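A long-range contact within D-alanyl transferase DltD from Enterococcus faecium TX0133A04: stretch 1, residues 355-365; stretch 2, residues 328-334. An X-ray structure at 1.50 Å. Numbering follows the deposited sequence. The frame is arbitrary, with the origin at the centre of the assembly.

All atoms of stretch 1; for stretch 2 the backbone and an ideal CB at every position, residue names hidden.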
ATOM      1  N   LEU A 355       3.495  -1.255  16.685  1.00 10.42           N
ATOM      2  CA  LEU A 355       3.497  -2.340  17.657  1.00 10.06           C
ATOM      3  C   LEU A 355       2.159  -3.068  17.655  1.00  9.58           C
ATOM      4  O   LEU A 355       2.128  -4.305  17.693  1.00 10.28           O
ATOM      5  CB  LEU A 355       3.831  -1.825  19.049  1.00 10.57           C
ATOM      6  CG  LEU A 355       3.802  -2.878  20.152  1.00 11.94           C
ATOM      7  CD1 LEU A 355       4.879  -3.920  19.912  1.00 12.02           C
ATOM      8  CD2 LEU A 355       3.953  -2.268  21.542  1.00 13.25           C
ATOM      9  N   ALA A 356       1.048  -2.324  17.561  1.00 10.30           N
ATOM     10  CA  ALA A 356      -0.261  -2.970  17.520  1.00 10.47           C
ATOM     11  C   ALA A 356      -0.385  -3.833  16.278  1.00 12.44           C
ATOM     12  O   ALA A 356      -0.954  -4.931  16.316  1.00 12.61           O
ATOM     13  CB  ALA A 356      -1.377  -1.923  17.508  1.00 11.76           C
ATOM     14  N   ALA A 357       0.123  -3.333  15.156  1.00 10.96           N
ATOM     15  CA  ALA A 357       0.085  -4.099  13.921  1.00  9.62           C
ATOM     16  C   ALA A 357       0.844  -5.404  14.084  1.00 11.12           C
ATOM     17  O   ALA A 357       0.416  -6.447  13.571  1.00 10.82           O
ATOM     18  CB  ALA A 357       0.637  -3.242  12.781  1.00  9.00           C
ATOM     19  N   ASP A 358       1.961  -5.369  14.818  1.00 10.82           N
ATOM     20  CA  ASP A 358       2.752  -6.572  14.991  1.00  7.94           C
ATOM     21  C   ASP A 358       1.959  -7.681  15.667  1.00 10.36           C
ATOM     22  O   ASP A 358       2.270  -8.860  15.473  1.00 10.96           O
ATOM     23  CB  ASP A 358       4.030  -6.303  15.783  1.00 11.47           C
ATOM     24  CG  ASP A 358       4.992  -7.480  15.714  1.00 10.97           C
ATOM     25  OD1 ASP A 358       5.304  -7.890  14.578  1.00 12.75           O
ATOM     26  OD2 ASP A 358       5.393  -8.026  16.773  1.00 14.10           O
ATOM     27  N   GLN A 359       0.974  -7.331  16.502  1.00  9.89           N
ATOM     28  CA  GLN A 359       0.179  -8.350  17.179  1.00 12.08           C
ATOM     29  C   GLN A 359      -0.649  -9.170  16.201  1.00 13.76           C
ATOM     30  O   GLN A 359      -1.114 -10.262  16.550  1.00 13.10           O
ATOM     31  CB  GLN A 359      -0.715  -7.715  18.236  1.00 13.76           C
ATOM     32  CG  GLN A 359       0.041  -6.804  19.211  1.00 12.79           C
ATOM     33  CD  GLN A 359       1.340  -7.388  19.739  1.00 12.16           C
ATOM     34  OE1 GLN A 359       1.350  -8.455  20.350  1.00 17.74           O
ATOM     35  NE2 GLN A 359       2.453  -6.701  19.483  1.00 12.13           N
ATOM     36  N   GLN A 360      -0.894  -8.647  15.011  1.00 11.63           N
ATOM     37  CA  GLN A 360      -1.567  -9.411  13.976  1.00 13.60           C
ATOM     38  C   GLN A 360      -0.615  -9.855  12.881  1.00 10.83           C
ATOM     39  O   GLN A 360      -0.807 -10.939  12.332  1.00 12.30           O
ATOM     40  CB  GLN A 360      -2.766  -8.628  13.431  1.00 13.05           C
ATOM     41  CG  GLN A 360      -3.799  -8.391  14.565  1.00 15.33           C
ATOM     42  CD  GLN A 360      -5.051  -7.678  14.120  1.00 22.16           C
ATOM     43  OE1 GLN A 360      -5.712  -8.083  13.157  1.00 25.99           O
ATOM     44  NE2 GLN A 360      -5.398  -6.608  14.833  1.00 26.96           N
ATOM     45  N   ILE A 361       0.434  -9.079  12.589  1.00 11.42           N
ATOM     46  CA  ILE A 361       1.405  -9.498  11.581  1.00 11.56           C
ATOM     47  C   ILE A 361       2.140 -10.752  12.034  1.00 11.59           C
ATOM     48  O   ILE A 361       2.309 -11.705  11.264  1.00 11.37           O
ATOM     49  CB  ILE A 361       2.414  -8.371  11.278  1.00 10.28           C
ATOM     50  CG1 ILE A 361       1.746  -7.214  10.535  1.00 13.16           C
ATOM     51  CG2 ILE A 361       3.651  -8.935  10.541  1.00 13.40           C
ATOM     52  CD1 ILE A 361       2.580  -5.916  10.590  1.00 13.55           C
ATOM     53  N   ARG A 362       2.625 -10.751  13.280  1.00 10.25           N
ATOM     54  CA  ARG A 362       3.465 -11.838  13.767  1.00 11.67           C
ATOM     55  C   ARG A 362       2.754 -13.181  13.734  1.00 10.12           C
ATOM     56  O   ARG A 362       3.290 -14.117  13.112  1.00 12.82           O
ATOM     57  CB  ARG A 362       3.996 -11.508  15.176  1.00 13.28           C
ATOM     58  CG  ARG A 362       5.037 -12.503  15.721  1.00 17.14           C
ATOM     59  CD  ARG A 362       5.250 -12.338  17.229  1.00 20.36           C
ATOM     60  NE  ARG A 362       3.990 -12.491  17.951  1.00 23.38           N
ATOM     61  CZ  ARG A 362       3.343 -13.644  18.107  1.00 31.67           C
ATOM     62  NH1 ARG A 362       3.833 -14.769  17.597  1.00 34.39           N
ATOM     63  NH2 ARG A 362       2.199 -13.668  18.779  1.00 34.47           N
ATOM     64  N   PRO A 363       1.575 -13.366  14.329  1.00  9.53           N
ATOM     65  CA  PRO A 363       0.966 -14.704  14.272  1.00 12.29           C
ATOM     66  C   PRO A 363       0.576 -15.142  12.861  1.00 12.81           C
ATOM     67  O   PRO A 363       0.588 -16.347  12.569  1.00 13.57           O
ATOM     68  CB  PRO A 363      -0.237 -14.587  15.209  1.00 13.07           C
ATOM     69  CG  PRO A 363      -0.577 -13.121  15.186  1.00 13.50           C
ATOM     70  CD  PRO A 363       0.748 -12.415  15.096  1.00 12.60           C
ATOM     71  N   PHE A 364       0.258 -14.195  11.973  1.00 10.54           N
ATOM     72  CA  PHE A 364      -0.022 -14.510  10.573  1.00 12.48           C
ATOM     73  C   PHE A 364       1.214 -15.074   9.891  1.00 12.17           C
ATOM     74  O   PHE A 364       1.197 -16.194   9.375  1.00 13.36           O
ATOM     75  CB  PHE A 364      -0.491 -13.230   9.868  1.00  9.30           C
ATOM     76  CG  PHE A 364      -0.741 -13.361   8.378  1.00 10.77           C
ATOM     77  CD1 PHE A 364      -1.472 -14.412   7.854  1.00 11.17           C
ATOM     78  CD2 PHE A 364      -0.272 -12.384   7.510  1.00 10.39           C
ATOM     79  CE1 PHE A 364      -1.713 -14.507   6.465  1.00  9.59           C
ATOM     80  CE2 PHE A 364      -0.527 -12.444   6.157  1.00 10.74           C
ATOM     81  CZ  PHE A 364      -1.234 -13.526   5.621  1.00 11.46           C
ATOM     82  N   LEU A 365       2.302 -14.303   9.881  1.00  9.59           N
ATOM     83  CA  LEU A 365       3.497 -14.688   9.141  1.00 10.71           C
ATOM     84  C   LEU A 365       4.247 -15.846   9.809  1.00 13.80           C
ATOM     85  O   LEU A 365       4.935 -16.607   9.118  1.00 19.62           O
ATOM     86  CB  LEU A 365       4.406 -13.467   8.947  1.00 11.76           C
ATOM     87  CG  LEU A 365       3.817 -12.305   8.136  1.00 11.42           C
ATOM     88  CD1 LEU A 365       4.859 -11.204   7.864  1.00 11.44           C
ATOM     89  CD2 LEU A 365       3.261 -12.817   6.818  1.00 12.37           C
ATOM     90  N   UNK A 328     -10.996 -11.721   4.755  1.00 11.85           N
ATOM     91  CA  UNK A 328     -11.555 -11.571   6.092  1.00 12.19           C
ATOM     92  C   UNK A 328     -10.489 -11.346   7.156  1.00 15.39           C
ATOM     93  O   UNK A 328     -10.814 -11.333   8.351  1.00 18.31           O
ATOM     94  CB  UNK A 328     -12.382 -12.808   6.449  1.00 12.19           C
ATOM     95  N   UNK A 329      -9.238 -11.150   6.753  1.00 13.26           N
ATOM     96  CA  UNK A 329      -8.121 -10.962   7.681  1.00 13.51           C
ATOM     97  C   UNK A 329      -7.739  -9.487   7.630  1.00 10.42           C
ATOM     98  O   UNK A 329      -7.002  -9.050   6.739  1.00 10.97           O
ATOM     99  CB  UNK A 329      -6.933 -11.860   7.330  1.00 13.51           C
ATOM    100  N   UNK A 330      -8.258  -8.729   8.589  1.00 14.03           N
ATOM    101  CA  UNK A 330      -8.229  -7.274   8.553  1.00  8.64           C
ATOM    102  C   UNK A 330      -7.942  -6.795   9.964  1.00 11.45           C
ATOM    103  O   UNK A 330      -8.650  -7.165  10.907  1.00 16.53           O
ATOM    104  CB  UNK A 330      -9.539  -6.692   8.019  1.00  8.64           C
ATOM    105  N   UNK A 331      -6.917  -5.975  10.103  1.00 10.82           N
ATOM    106  CA  UNK A 331      -6.618  -5.276  11.349  1.00 11.42           C
ATOM    107  C   UNK A 331      -7.136  -3.856  11.176  1.00 10.30           C
ATOM    108  O   UNK A 331      -6.458  -3.002  10.600  1.00 10.82           O
ATOM    109  CB  UNK A 331      -5.124  -5.300  11.679  1.00 11.42           C
ATOM    110  N   UNK A 332      -8.327  -3.599  11.689  1.00 14.18           N
ATOM    111  CA  UNK A 332      -8.977  -2.298  11.565  1.00 11.52           C
ATOM    112  C   UNK A 332      -8.674  -1.510  12.830  1.00 11.60           C
ATOM    113  O   UNK A 332      -9.195  -1.825  13.904  1.00 14.76           O
ATOM    114  CB  UNK A 332     -10.485  -2.438  11.345  1.00 11.52           C
ATOM    115  N   UNK A 333      -7.803  -0.506  12.708  1.00 11.16           N
ATOM    116  CA  UNK A 333      -7.388   0.318  13.837  1.00 11.65           C
ATOM    117  C   UNK A 333      -8.033   1.711  13.837  1.00 11.30           C
ATOM    118  O   UNK A 333      -7.573   2.596  14.563  1.00 11.38           O
ATOM    119  CB  UNK A 333      -5.865   0.459  13.832  1.00 11.65           C
ATOM    120  N   UNK A 334      -9.096   1.920  13.059  1.00 11.68           N
ATOM    121  CA  UNK A 334      -9.733   3.237  13.013  1.00  9.99           C
ATOM    122  C   UNK A 334     -10.144   3.680  14.406  1.00 13.98           C
ATOM    123  O   UNK A 334     -10.098   4.874  14.733  1.00 14.16           O
ATOM    124  CB  UNK A 334     -10.950   3.218  12.086  1.00  9.99           C
TER

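Stretch 1 is helical throughout, and the side facing stretch 2 is lined by Ala356, Ala357, Gln360 and Phe364. Position 328 lies beyond their reach: nothing of the helix comes within 5.5 Å of its ideal CB, so the contact sets almost no constraint and many residues would suit. It is Asn328, which makes no contact with the helix.

At position 329 CA-to-CB points toward the helix, but the ideal CB also has nothing within 5.5 Å. The gap leads to the aromatic ring of Phe364, so a long side chain is favoured, whether a Leu or Met to pack on the ring or a Lys or Arg to lay its methylenes and charge over it. The residue is Arg329, with chi1 and chi2 both t. Its CD sits over one face of the Phe364 ring, 3.8 Å from the centroid and 20° off the normal, a CH-pi contact. Arg329 NE comes within 3.4 Å of Phe364 CE1, which lies over one face of the guanidinium; the guanidinium nitrogens find hydrogen-bond partners elsewhere in the structure.

Position 330 is in extended conformation and its CB points away, so the helix hardly discriminates among side chains. Ile330 fits the beta-branched preference of such a backbone. It is linked to the helix through its carbonyl: water 1 lies 2.8 Å from Ile330 O and 2.7 Å from Gln360 OE1, bridging two acceptors that have no hydrogen bond to each other.

Position 331 again points toward the helix, and here space is short. The ideal CB is already 3.2 Å from Gln360 OE1, which favours a small residue, Ala or Gly, or perhaps Ser. Ala331 is found, its CB 3.3 Å from Gln360 OE1, so the methyl group packs closely against the end of the glutamine.

At 332 CB turns away once more, leaving the choice open to polar residues. Asp332 uses its OD1 to accept a hydrogen bond from the N of position 334 at 3.0 Å.

Position 333 points toward the helix with an empty gap before the small side chains of Ala356 and Ala357. A large apolar residue, Phe, Leu or Met, could span it. Phe333, chi1 m, does so: its CZ lies 4.0 Å from Ala356 CB and its CE2 4.1 Å from Ala357 CB. Ala357 CA meets the ring at its edge, 3.9 Å from Phe333 CE2, while Gln360 NE2 approaches Phe333 CE1 obliquely at 3.8 Å.

Position 334 is out of reach, and several residues would serve; it is Val334.

Stretch 2, residues 328-334: NRIADFV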
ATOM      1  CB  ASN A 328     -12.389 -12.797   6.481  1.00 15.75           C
ATOM      2  CG  ASN A 328     -13.576 -13.006   5.581  1.00 18.40           C
ATOM      3  OD1 ASN A 328     -13.771 -14.087   5.019  1.00 22.90           O
ATOM      4  ND2 ASN A 328     -14.388 -11.984   5.448  1.00 16.12           N
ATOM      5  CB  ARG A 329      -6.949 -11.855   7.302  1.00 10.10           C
ATOM      6  CG  ARG A 329      -5.816 -11.858   8.315  1.00 13.46           C
ATOM      7  CD  ARG A 329      -4.641 -12.690   7.837  1.00 11.72           C
ATOM      8  NE  ARG A 329      -4.908 -14.114   7.692  1.00 12.18           N
ATOM      9  CZ  ARG A 329      -5.186 -14.705   6.532  1.00 11.76           C
ATOM     10  NH1 ARG A 329      -5.285 -13.989   5.422  1.00 14.74           N
ATOM     11  NH2 ARG A 329      -5.391 -16.013   6.488  1.00 14.62           N
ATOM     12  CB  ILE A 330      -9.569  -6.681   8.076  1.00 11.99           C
ATOM     13  CG1 ILE A 330      -9.962  -7.209   6.699  1.00 12.80           C
ATOM     14  CG2 ILE A 330      -9.492  -5.142   8.050  1.00 14.38           C
ATOM     15  CD1 ILE A 330     -11.357  -6.841   6.277  1.00 18.08           C
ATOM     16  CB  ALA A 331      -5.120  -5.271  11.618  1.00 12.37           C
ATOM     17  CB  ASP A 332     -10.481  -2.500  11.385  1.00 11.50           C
ATOM     18  CG  ASP A 332     -11.261  -1.197  11.363  1.00 17.48           C
ATOM     19  OD1 ASP A 332     -10.662  -0.107  11.463  1.00 19.36           O
ATOM     20  OD2 ASP A 332     -12.498  -1.270  11.236  1.00 21.78           O
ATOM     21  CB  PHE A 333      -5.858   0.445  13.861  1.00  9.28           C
ATOM     22  CG  PHE A 333      -5.117  -0.846  14.105  1.00 11.93           C
ATOM     23  CD1 PHE A 333      -5.485  -1.705  15.123  1.00 13.15           C
ATOM     24  CD2 PHE A 333      -4.021  -1.169  13.331  1.00 13.15           C
ATOM     25  CE1 PHE A 333      -4.779  -2.878  15.338  1.00 13.98           C
ATOM     26  CE2 PHE A 333      -3.313  -2.321  13.557  1.00 12.25           C
ATOM     27  CZ  PHE A 333      -3.694  -3.172  14.553  1.00 13.69           C
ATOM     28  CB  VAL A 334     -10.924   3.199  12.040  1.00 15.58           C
ATOM     29  CG1 VAL A 334     -11.748   4.480  12.075  1.00 15.13           C
ATOM     30  CG2 VAL A 334     -10.399   2.922  10.632  1.00 17.37           C
TER
HETATM   31  O   HOH W   1      -8.358  -8.539  13.284  1.00 31.29           O
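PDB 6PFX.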